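Hypothetical protein (Yersinia pestis, PDB 3V4H) is a type VI secretion system effector of the Hcp family, and probably builds the ring-shaped units of the secretion tube, as its relatives do. Local coordinates at residues Ala83-Lys88 against Arg144-Ile149; Thr157-Met162 against Val172-Tyr177; Ile123-Val128 against Phe151-Met156; Phe30-Gly35 against Lys46-Val51. One frame throughout, in Å; residues are numbered along the deposited sequence.

Contact 1: residues Ala83-Lys88 against Arg144-Ile149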
# COMPACT_ATOMS: atom_id res chain seq x y z
N ALA A 83 4.47 17.72 -13.40
CA ALA A 83 5.84 17.27 -13.21
C ALA A 83 6.70 17.58 -14.44
O ALA A 83 6.27 17.38 -15.60
CB ALA A 83 5.85 15.74 -13.01
N HIS A 84 7.94 17.98 -14.21
CA HIS A 84 8.96 18.10 -15.28
C HIS A 84 10.32 17.74 -14.72
O HIS A 84 10.49 17.65 -13.52
CB HIS A 84 8.97 19.54 -15.87
CG HIS A 84 9.47 20.60 -14.91
ND1 HIS A 84 10.50 21.42 -15.21
CD2 HIS A 84 9.11 20.89 -13.60
CE1 HIS A 84 10.77 22.19 -14.14
NE2 HIS A 84 9.91 21.88 -13.17
N TYR A 85 11.31 17.49 -15.59
CA TYR A 85 12.68 17.40 -15.13
C TYR A 85 13.16 18.73 -14.58
O TYR A 85 12.67 19.80 -14.99
CB TYR A 85 13.58 16.97 -16.28
CG TYR A 85 13.31 15.55 -16.70
CD1 TYR A 85 13.38 14.52 -15.77
CD2 TYR A 85 12.97 15.25 -18.01
CE1 TYR A 85 13.11 13.21 -16.13
CE2 TYR A 85 12.74 13.93 -18.40
CZ TYR A 85 12.80 12.92 -17.45
OH TYR A 85 12.55 11.62 -17.83
N ILE A 86 14.11 18.67 -13.66
CA ILE A 86 14.68 19.91 -13.12
C ILE A 86 15.39 20.56 -14.28
O ILE A 86 16.12 19.90 -15.02
CB ILE A 86 15.55 19.71 -11.87
CG1 ILE A 86 14.62 19.32 -10.69
CG2 ILE A 86 16.36 20.99 -11.51
CD1 ILE A 86 15.37 18.82 -9.48
N ASP A 87 15.05 21.82 -14.52
CA ASP A 87 15.51 22.48 -15.71
C ASP A 87 15.64 23.99 -15.48
O ASP A 87 15.58 24.45 -14.34
CB ASP A 87 14.61 22.14 -16.92
CG ASP A 87 13.15 22.52 -16.73
OD1 ASP A 87 12.80 23.39 -15.91
OD2 ASP A 87 12.30 21.89 -17.41
N LYS A 88 15.86 24.70 -16.58
CA LYS A 88 15.96 26.17 -16.65
C LYS A 88 14.84 26.91 -15.90
O LYS A 88 15.08 27.93 -15.25
CB LYS A 88 16.00 26.53 -18.14
CG LYS A 88 16.05 27.98 -18.52
CD LYS A 88 16.22 28.12 -20.02
CE LYS A 88 16.35 29.59 -20.35
NZ LYS A 88 16.27 29.88 -21.81
N ARG A 144 17.40 11.84 -14.61
CA ARG A 144 17.38 13.23 -14.16
C ARG A 144 16.37 13.38 -13.04
O ARG A 144 15.33 12.76 -13.06
CB ARG A 144 17.04 14.14 -15.33
CG ARG A 144 17.32 15.62 -15.10
CD ARG A 144 17.98 16.26 -16.32
NE ARG A 144 17.44 15.70 -17.58
CZ ARG A 144 16.61 16.33 -18.40
NH1 ARG A 144 16.19 15.70 -19.51
NH2 ARG A 144 16.20 17.57 -18.16
N PRO A 145 16.69 14.17 -12.02
CA PRO A 145 15.70 14.42 -11.00
C PRO A 145 14.51 15.17 -11.54
O PRO A 145 14.57 15.79 -12.60
CB PRO A 145 16.46 15.30 -10.01
CG PRO A 145 17.50 15.96 -10.84
CD PRO A 145 17.96 14.81 -11.68
N ARG A 146 13.40 15.13 -10.83
CA ARG A 146 12.22 15.77 -11.35
C ARG A 146 11.55 16.54 -10.27
O ARG A 146 11.89 16.40 -9.12
CB ARG A 146 11.29 14.75 -11.94
CG ARG A 146 10.70 13.77 -10.97
CD ARG A 146 9.85 12.79 -11.76
NE ARG A 146 10.68 11.91 -12.58
CZ ARG A 146 10.22 11.14 -13.58
NH1 ARG A 146 8.93 11.17 -13.93
NH2 ARG A 146 11.07 10.35 -14.25
N GLU A 147 10.55 17.31 -10.65
CA GLU A 147 9.92 18.21 -9.75
C GLU A 147 8.41 18.33 -10.11
O GLU A 147 8.04 18.36 -11.27
CB GLU A 147 10.67 19.54 -9.94
CG GLU A 147 10.05 20.78 -9.45
CD GLU A 147 10.99 21.99 -9.66
OE1 GLU A 147 11.94 22.12 -8.85
OE2 GLU A 147 10.79 22.77 -10.64
N GLU A 148 7.59 18.30 -9.10
CA GLU A 148 6.19 18.48 -9.24
C GLU A 148 5.89 19.92 -8.84
O GLU A 148 6.40 20.43 -7.82
CB GLU A 148 5.45 17.51 -8.34
CG GLU A 148 4.02 17.94 -8.09
CD GLU A 148 3.23 16.98 -7.24
OE1 GLU A 148 2.51 17.52 -6.35
OE2 GLU A 148 3.34 15.72 -7.48
N ILE A 149 5.05 20.56 -9.65
CA ILE A 149 4.59 21.94 -9.44
C ILE A 149 3.06 21.91 -9.42
O ILE A 149 2.44 21.21 -10.26
CB ILE A 149 5.16 22.86 -10.53
CG1 ILE A 149 6.66 23.06 -10.28
CG2 ILE A 149 4.44 24.21 -10.53
CD1 ILE A 149 7.48 23.09 -11.53

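Contact 2: residues Thr157-Met162 against Val172-Tyr177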
# COMPACT_ATOMS: atom_id res chain seq x y z
N THR A 157 -9.60 28.36 -19.18
CA THR A 157 -10.37 27.94 -20.34
C THR A 157 -9.85 26.59 -20.78
O THR A 157 -8.64 26.38 -20.79
CB THR A 157 -10.22 28.96 -21.46
OG1 THR A 157 -11.00 30.12 -21.13
CG2 THR A 157 -10.72 28.41 -22.79
N GLN A 158 -10.74 25.67 -21.14
CA GLN A 158 -10.31 24.39 -21.68
C GLN A 158 -10.92 24.23 -23.04
O GLN A 158 -12.14 24.30 -23.18
CB GLN A 158 -10.75 23.25 -20.73
CG GLN A 158 -10.42 21.86 -21.18
CD GLN A 158 -11.24 20.80 -20.43
OE1 GLN A 158 -12.46 20.85 -20.42
NE2 GLN A 158 -10.56 19.88 -19.78
N ASP A 159 -10.06 24.01 -24.04
CA ASP A 159 -10.49 23.79 -25.42
C ASP A 159 -10.10 22.41 -25.90
O ASP A 159 -8.91 22.04 -25.82
CB ASP A 159 -9.83 24.78 -26.36
CG ASP A 159 -10.25 26.24 -26.12
OD1 ASP A 159 -11.45 26.55 -25.92
OD2 ASP A 159 -9.35 27.08 -26.13
N TYR A 160 -11.07 21.65 -26.39
CA TYR A 160 -10.79 20.38 -27.04
C TYR A 160 -11.09 20.52 -28.54
O TYR A 160 -12.20 20.92 -28.96
CB TYR A 160 -11.67 19.30 -26.38
CG TYR A 160 -11.52 17.94 -27.00
CD1 TYR A 160 -10.61 17.04 -26.50
CD2 TYR A 160 -12.29 17.55 -28.11
CE1 TYR A 160 -10.42 15.82 -27.11
CE2 TYR A 160 -12.10 16.32 -28.72
CZ TYR A 160 -11.16 15.45 -28.17
OH TYR A 160 -10.94 14.18 -28.71
N VAL A 161 -10.10 20.18 -29.35
CA VAL A 161 -10.13 20.46 -30.76
C VAL A 161 -10.43 19.15 -31.47
O VAL A 161 -9.73 18.17 -31.25
CB VAL A 161 -8.74 21.02 -31.20
CG1 VAL A 161 -8.67 21.17 -32.72
CG2 VAL A 161 -8.42 22.36 -30.52
N MET A 162 -11.50 19.10 -32.25
CA MET A 162 -11.83 17.93 -33.08
C MET A 162 -11.38 18.14 -34.51
O MET A 162 -11.43 19.26 -35.02
CB MET A 162 -13.34 17.72 -33.16
CG MET A 162 -13.97 17.36 -31.86
SD MET A 162 -15.56 18.15 -31.77
CE MET A 162 -16.35 17.70 -33.32
N VAL A 172 -14.06 23.09 -32.13
CA VAL A 172 -13.52 23.15 -30.80
C VAL A 172 -14.71 23.13 -29.88
O VAL A 172 -15.75 23.76 -30.19
CB VAL A 172 -12.76 24.48 -30.57
CG1 VAL A 172 -12.16 24.51 -29.16
CG2 VAL A 172 -11.66 24.69 -31.63
N ILE A 173 -14.59 22.39 -28.78
CA ILE A 173 -15.56 22.44 -27.67
C ILE A 173 -14.84 23.01 -26.48
O ILE A 173 -13.79 22.55 -26.12
CB ILE A 173 -16.10 21.06 -27.21
CG1 ILE A 173 -16.71 20.35 -28.39
CG2 ILE A 173 -17.17 21.27 -26.12
CD1 ILE A 173 -15.79 19.29 -28.93
N SER A 174 -15.49 23.91 -25.78
CA SER A 174 -14.81 24.67 -24.77
C SER A 174 -15.62 24.76 -23.51
O SER A 174 -16.86 24.70 -23.51
CB SER A 174 -14.67 26.12 -25.27
OG SER A 174 -13.78 26.20 -26.35
N ALA A 175 -14.90 25.00 -22.44
CA ALA A 175 -15.51 25.26 -21.17
C ALA A 175 -14.65 26.36 -20.63
O ALA A 175 -13.48 26.45 -21.00
CB ALA A 175 -15.42 24.02 -20.30
N ASN A 176 -15.21 27.19 -19.78
CA ASN A 176 -14.40 28.14 -19.06
C ASN A 176 -14.93 28.33 -17.65
O ASN A 176 -16.06 27.95 -17.35
CB ASN A 176 -14.32 29.46 -19.83
CG ASN A 176 -15.61 30.22 -19.80
OD1 ASN A 176 -15.70 31.29 -19.18
ND2 ASN A 176 -16.64 29.68 -20.45
N TYR A 177 -14.11 28.88 -16.76
CA TYR A 177 -14.56 29.06 -15.37
C TYR A 177 -13.78 30.17 -14.70
O TYR A 177 -12.62 30.41 -15.01
CB TYR A 177 -14.45 27.75 -14.56
CG TYR A 177 -14.81 27.88 -13.09
CD1 TYR A 177 -16.14 27.96 -12.67
CD2 TYR A 177 -13.79 27.96 -12.13
CE1 TYR A 177 -16.44 28.09 -11.32
CE2 TYR A 177 -14.08 28.10 -10.79
CZ TYR A 177 -15.40 28.17 -10.39
OH TYR A 177 -15.63 28.32 -9.05

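Contact 3: residues Ile123-Val128 against Phe151-Met156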
# COMPACT_ATOMS: atom_id res chain seq x y z
N ILE A 123 -5.35 24.07 -22.22
CA ILE A 123 -5.94 24.70 -21.04
C ILE A 123 -5.12 25.93 -20.76
O ILE A 123 -3.89 25.86 -20.66
CB ILE A 123 -5.93 23.80 -19.77
CG1 ILE A 123 -6.55 22.45 -20.07
CG2 ILE A 123 -6.75 24.48 -18.66
CD1 ILE A 123 -6.37 21.39 -18.99
N LYS A 124 -5.79 27.07 -20.67
CA LYS A 124 -5.12 28.30 -20.43
C LYS A 124 -5.60 28.76 -19.08
O LYS A 124 -6.79 28.68 -18.80
CB LYS A 124 -5.51 29.30 -21.50
CG LYS A 124 -5.26 28.85 -22.94
CD LYS A 124 -5.76 29.92 -23.92
CE LYS A 124 -5.84 29.44 -25.37
NZ LYS A 124 -4.75 28.49 -25.75
N PHE A 125 -4.68 29.19 -18.22
CA PHE A 125 -5.01 29.68 -16.90
C PHE A 125 -4.59 31.14 -16.78
O PHE A 125 -3.60 31.55 -17.40
CB PHE A 125 -4.32 28.85 -15.80
CG PHE A 125 -4.32 27.38 -16.04
CD1 PHE A 125 -5.20 26.54 -15.36
CD2 PHE A 125 -3.39 26.80 -16.89
CE1 PHE A 125 -5.17 25.17 -15.55
CE2 PHE A 125 -3.36 25.43 -17.09
CZ PHE A 125 -4.25 24.61 -16.42
N THR A 126 -5.33 31.89 -15.97
CA THR A 126 -5.08 33.29 -15.71
C THR A 126 -4.82 33.58 -14.24
O THR A 126 -5.49 33.01 -13.38
CB THR A 126 -6.29 34.13 -16.10
OG1 THR A 126 -6.41 34.03 -17.51
CG2 THR A 126 -6.12 35.60 -15.72
N ASP A 127 -3.87 34.49 -14.00
CA ASP A 127 -3.51 34.93 -12.67
C ASP A 127 -3.11 33.76 -11.78
O ASP A 127 -3.82 33.42 -10.83
CB ASP A 127 -4.67 35.70 -12.05
CG ASP A 127 -4.23 36.55 -10.92
OD1 ASP A 127 -3.03 36.91 -10.87
OD2 ASP A 127 -5.09 36.89 -10.08
N VAL A 128 -1.95 33.18 -12.08
CA VAL A 128 -1.47 31.94 -11.46
C VAL A 128 -0.50 32.23 -10.30
O VAL A 128 0.31 33.17 -10.37
CB VAL A 128 -0.75 31.07 -12.51
CG1 VAL A 128 0.00 29.93 -11.83
CG2 VAL A 128 -1.76 30.53 -13.52
N PHE A 151 -0.23 24.80 -8.84
CA PHE A 151 -0.52 26.25 -8.88
C PHE A 151 -1.99 26.63 -8.78
O PHE A 151 -2.89 25.85 -9.14
CB PHE A 151 0.15 26.94 -10.08
CG PHE A 151 -0.29 26.46 -11.46
CD1 PHE A 151 -1.49 26.86 -12.01
CD2 PHE A 151 0.55 25.70 -12.23
CE1 PHE A 151 -1.85 26.48 -13.29
CE2 PHE A 151 0.20 25.30 -13.51
CZ PHE A 151 -1.00 25.71 -14.04
N SER A 152 -2.19 27.80 -8.21
CA SER A 152 -3.48 28.49 -8.09
C SER A 152 -3.86 29.17 -9.37
O SER A 152 -2.96 29.51 -10.12
CB SER A 152 -3.32 29.64 -7.11
OG SER A 152 -4.04 29.32 -5.98
N PHE A 153 -5.15 29.47 -9.56
CA PHE A 153 -5.57 30.34 -10.67
C PHE A 153 -6.97 30.93 -10.43
O PHE A 153 -7.78 30.40 -9.67
CB PHE A 153 -5.46 29.61 -12.03
CG PHE A 153 -6.21 28.31 -12.08
CD1 PHE A 153 -7.56 28.27 -12.45
CD2 PHE A 153 -5.59 27.14 -11.71
CE1 PHE A 153 -8.26 27.09 -12.45
CE2 PHE A 153 -6.28 25.93 -11.74
CZ PHE A 153 -7.60 25.90 -12.10
N THR A 154 -7.23 32.10 -11.01
CA THR A 154 -8.54 32.73 -10.84
C THR A 154 -9.50 32.37 -11.96
O THR A 154 -10.70 32.35 -11.75
CB THR A 154 -8.39 34.25 -10.67
OG1 THR A 154 -7.48 34.73 -11.67
CG2 THR A 154 -7.81 34.56 -9.29
N LYS A 155 -8.98 32.07 -13.16
CA LYS A 155 -9.79 31.66 -14.30
C LYS A 155 -9.06 30.61 -15.10
O LYS A 155 -7.83 30.53 -15.04
CB LYS A 155 -10.07 32.83 -15.23
CG LYS A 155 -10.70 34.02 -14.54
CD LYS A 155 -11.12 35.09 -15.53
CE LYS A 155 -10.06 36.15 -15.76
NZ LYS A 155 -10.73 37.40 -16.20
N MET A 156 -9.82 29.83 -15.86
CA MET A 156 -9.25 28.92 -16.84
C MET A 156 -10.17 28.75 -18.04
O MET A 156 -11.37 28.89 -17.91
CB MET A 156 -8.98 27.54 -16.20
CG MET A 156 -10.19 26.75 -15.72
SD MET A 156 -11.13 25.87 -17.00
CE MET A 156 -9.80 25.10 -17.86

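Contact 4: residues Phe30-Gly35 against Lys46-Val51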
# COMPACT_ATOMS: atom_id res chain seq x y z
N PHE A 30 3.14 20.11 -23.13
CA PHE A 30 3.94 21.32 -22.92
C PHE A 30 3.24 22.26 -22.00
O PHE A 30 2.02 22.38 -22.06
CB PHE A 30 4.17 22.04 -24.24
CG PHE A 30 4.83 21.18 -25.26
CD1 PHE A 30 6.18 20.97 -25.24
CD2 PHE A 30 4.08 20.54 -26.23
CE1 PHE A 30 6.80 20.16 -26.17
CE2 PHE A 30 4.69 19.71 -27.16
CZ PHE A 30 6.05 19.53 -27.13
N ILE A 31 3.99 22.99 -21.22
CA ILE A 31 3.41 24.11 -20.48
C ILE A 31 4.25 25.37 -20.71
O ILE A 31 5.49 25.35 -20.64
CB ILE A 31 3.16 23.73 -19.00
CG1 ILE A 31 2.12 24.66 -18.38
CG2 ILE A 31 4.45 23.69 -18.23
CD1 ILE A 31 1.41 24.15 -17.15
N LYS A 32 3.58 26.47 -21.04
CA LYS A 32 4.24 27.75 -21.30
C LYS A 32 3.83 28.71 -20.19
O LYS A 32 2.65 28.99 -20.05
CB LYS A 32 3.79 28.31 -22.65
CG LYS A 32 4.38 29.69 -22.99
CD LYS A 32 3.33 30.66 -23.45
CE LYS A 32 3.28 30.79 -24.96
NZ LYS A 32 4.15 31.92 -25.42
N ILE A 33 4.78 29.16 -19.40
CA ILE A 33 4.48 29.95 -18.20
C ILE A 33 5.07 31.36 -18.35
O ILE A 33 6.27 31.52 -18.57
CB ILE A 33 5.11 29.33 -16.97
CG1 ILE A 33 4.49 27.99 -16.67
CG2 ILE A 33 5.00 30.28 -15.78
CD1 ILE A 33 5.14 27.26 -15.53
N ASP A 34 4.25 32.39 -18.22
CA ASP A 34 4.72 33.74 -18.44
C ASP A 34 5.91 34.09 -17.62
O ASP A 34 5.90 33.96 -16.43
CB ASP A 34 3.64 34.76 -18.18
CG ASP A 34 2.84 35.07 -19.41
OD1 ASP A 34 3.37 34.98 -20.51
OD2 ASP A 34 1.65 35.39 -19.28
N GLY A 35 6.95 34.56 -18.28
CA GLY A 35 8.18 34.95 -17.61
C GLY A 35 9.10 33.80 -17.20
O GLY A 35 10.17 34.04 -16.70
N LYS A 46 9.24 25.93 -28.64
CA LYS A 46 10.63 26.26 -28.29
C LYS A 46 10.62 26.99 -26.98
O LYS A 46 9.84 27.90 -26.78
CB LYS A 46 11.32 27.14 -29.35
CG LYS A 46 12.32 26.43 -30.26
CD LYS A 46 13.51 25.84 -29.51
N ASN A 47 11.48 26.55 -26.06
CA ASN A 47 11.65 27.24 -24.79
C ASN A 47 10.47 27.22 -23.83
O ASN A 47 10.42 27.98 -22.89
CB ASN A 47 12.12 28.67 -25.04
CG ASN A 47 13.43 28.71 -25.81
OD1 ASN A 47 14.35 27.90 -25.58
ND2 ASN A 47 13.52 29.66 -26.73
N GLU A 48 9.54 26.32 -24.05
CA GLU A 48 8.52 26.02 -23.09
C GLU A 48 8.98 24.82 -22.24
O GLU A 48 10.07 24.25 -22.46
CB GLU A 48 7.21 25.72 -23.80
CG GLU A 48 6.69 26.90 -24.62
CD GLU A 48 5.39 26.61 -25.34
OE1 GLU A 48 4.64 25.69 -24.94
OE2 GLU A 48 5.12 27.34 -26.30
N ILE A 49 8.14 24.44 -21.29
CA ILE A 49 8.46 23.33 -20.37
C ILE A 49 7.81 22.03 -20.83
O ILE A 49 6.59 21.96 -20.99
CB ILE A 49 8.04 23.65 -18.92
CG1 ILE A 49 8.74 24.92 -18.43
CG2 ILE A 49 8.42 22.50 -18.00
CD1 ILE A 49 8.01 25.74 -17.38
N GLN A 50 8.61 20.99 -21.01
CA GLN A 50 8.06 19.66 -21.31
C GLN A 50 7.49 19.01 -20.06
O GLN A 50 8.17 18.91 -19.03
CB GLN A 50 9.13 18.74 -21.91
CG GLN A 50 9.77 19.42 -23.09
CD GLN A 50 10.13 18.49 -24.22
OE1 GLN A 50 9.96 18.85 -25.38
NE2 GLN A 50 10.63 17.29 -23.89
N VAL A 51 6.26 18.52 -20.16
CA VAL A 51 5.55 17.96 -19.02
C VAL A 51 5.61 16.44 -19.10
O VAL A 51 5.39 15.83 -20.16
CB VAL A 51 4.11 18.45 -18.96
CG1 VAL A 51 3.33 17.79 -17.85
CG2 VAL A 51 4.10 19.96 -18.73

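Contact 1: residues Ala83-Lys88 against Arg144-Ile149
Tyr-85 lies against the guanidinium group of Arg-144, and Tyr-85 and Ile-86 bury the largest shares of surface where the end of strand 76-85 meets the start of strand 146-152. The ring and guanidinium planes are 35° apart, with Tyr-85 CG over the centre of the guanidinium and Tyr-85 CB only 3.3 Å from Arg-144 NH2. Bends at chi2 and chi3 of Arg-144 fold its chain back over the tyrosine. Arg-146 sends NH2 to within 4.0 Å of Tyr-85 CE1. Ile-86 closes the strand end: its backbone N donates to Pro-145 O (3.1 Å), while CD1 reaches CB of the proline ring at 3.7 Å. Two residues back along the strand, backbone bonds run both ways between His-84 and Glu-147, and their side chains lie alongside each other. His-84 NE2 donates to Glu-147 OE2 at 2.8 Å, meeting it on the anti side but tilted well out of the carboxylate plane. The other ring nitrogen, ND1, gives its hydrogen to Asp-87 OD2 at 2.9 Å, with that oxygen practically in the ring plane. Ser-90, at the start of helix 90-99, also bonds Glu-147 OE2. An imidazole held at both nitrogens by carboxylates cannot easily rotate, and two acidic neighbours would be expected to raise its proton affinity; Glu-147 OE1, by contrast, is buried without a partner.

Contact 2: residues Thr157-Met162 against Val172-Tyr177
Chi1 of -66° in Asp-159 and -68° in Ser-174 sets each polar branch beside its own backbone N, and the two residues, paired across the strands, thereby bring OD1 and OG together. The serine hydroxyl donates to the carboxylate at a modelled Ser-174 OG to Asp-159 OD1 distance of 2.4 Å, so short that its exact length is doubtful. On this same face Val-172 CG1 rests on Asp-159 CB at 3.7 Å, and CG2 of Val-172 meets CG2 of Val-161 beyond it. The other face carries Gln-158, Tyr-160, Ile-173 and Ala-175. There Tyr-160 and Ile-173 point the same way, with Ile-173 CD1 at the ring edge, 4.0 Å from Tyr-160 CD2. A third subunit packs Pro-91, Lys-88 and Ser-95 against Gln-158, Ile-173 and Ala-175. Four backbone bonds join the strands, the straightest being Tyr-160 N to Ile-173 O at 2.9 Å and 179°. Alternating hydrogen-bonded and non-hydrogen-bonded pairs, in strands that follow each other in sequence, make this an antiparallel beta hairpin, here the C-terminal edge of the six-stranded sheet.

Contact 3: residues Ile123-Val128 against Phe151-Met156
Phe-125 is the central bump of this contact, wedged between two other phenylalanines. The edge of Phe-151, led by CE1 and CZ, stands over the face of Phe-125 in a T-shaped stack, with centroids 5.0 Å apart and planes at 86°. Phe-125 in turn pushes its own edge toward the face of Phe-153, CD1 sitting over the centre of that ring; the planes here are more tilted, at 58°. The first torsions of Phe-151 (chi1 62°) and Phe-153 put CG between backbone N and carbonyl carbon, turning each ring toward Phe-125. Val-128 fills the angle beside Phe-151, its CG1 lying 3.4 Å from Phe-151 CD1, while CG2 faces CB of Phe-153. Farther along, Met-156 curls its chain so that CE reaches Ile-123 CG2; the pair is modelled at 3.2 Å, closer than carbons normally sit, and that distance is doubtful. Phe-80 meets both Phe-125 and Phe-151, and Trp-56 meets Phe-153, extending the aromatic cluster into the other sheet.

Polar bonds line the turn. Thr-126 O accepts two bonds from one residue, Thr-154 N and Thr-154 OG1, each at 3.1 Å; the hydroxyl approaches from well above the carbonyl plane. Thr-126 N donates to Lys-155 O, and the methyl of Thr-126 lies along the lysine chain. Asp-127, where the chain turns a corner, bonds His-102 through OD1. Two segments that each pass from one sheet to the other, with an aromatic core between them, mark a corner of the beta-barrel-like fold of Hcp proteins.

Contact 4: residues Phe30-Gly35 against Lys46-Val51
Ile-31 and Ile-49 pair through their backbones, giving the contact its two hydrogen bonds: Ile-31 N to Ile-49 O at 2.8 Å and Ile-49 N to Ile-31 O at 2.9 Å. A weaker CA-H...O contact from Phe-30 CA supplements them at the same Ile-49 oxygen.

Apolar packing fills the inner face. Ile-31 and Ile-49 point the same way, side by side. With CG1 of Ile-31 anti to the backbone N (chi1 -159°), CG2 is left to do the touching: it meets Ile-49 CB at 3.7 Å and, on another flank, CG2 of Val-51 at 3.8 Å. Two residues further on, Ile-33 CD1 touches Ile-49 CD1, the side chains crossing at a slant. Phe-82 of strand 76-85 closes over Ile-31 and Val-51.

Phe-30 and Gln-50 share the other face, Gln-50 OE1 sitting at the ring edge, 3.5 Å from Phe-30 CE1 and itself bonded by Ser-40. Glu-48 lays its extended chain across the aliphatic part of Lys-32, CD lying 3.6 Å from Lys-32 CB; OE1 of this glutamate is taken by His-45, whose ring also stacks on Phe-30. NZ of Lys-32 stays 4.8 Å from Glu-48 OE2, too far for a salt bridge. Any attraction between these opposite charges is therefore probably diffuse, while directed bonds from His-45 and Ser-40 fix the polar ends and the isoleucines supply the buried grip.

From the N terminus, contact 4 comes first, closing the loop between strands 29-33 and 49-50 at one edge of the six-stranded sheet. Contact 1 opens later and spans a long excursion that includes helix 90-99 before strand 76-85 meets strand 146-152 in the four-stranded sheet. Contact 3 opens inside that excursion and closes after it, so the two cross. Contact 2 follows in series as a hairpin and continues contact 3 along strand 155-162. Contact 4 touches contact 1 through His-84 and Ile-49, and contact 3 where Phe-151 reaches Ile-31. Contacts 1 and 2 remain apart, their centres 28 Å from each other, on opposite sides of the chain's centre.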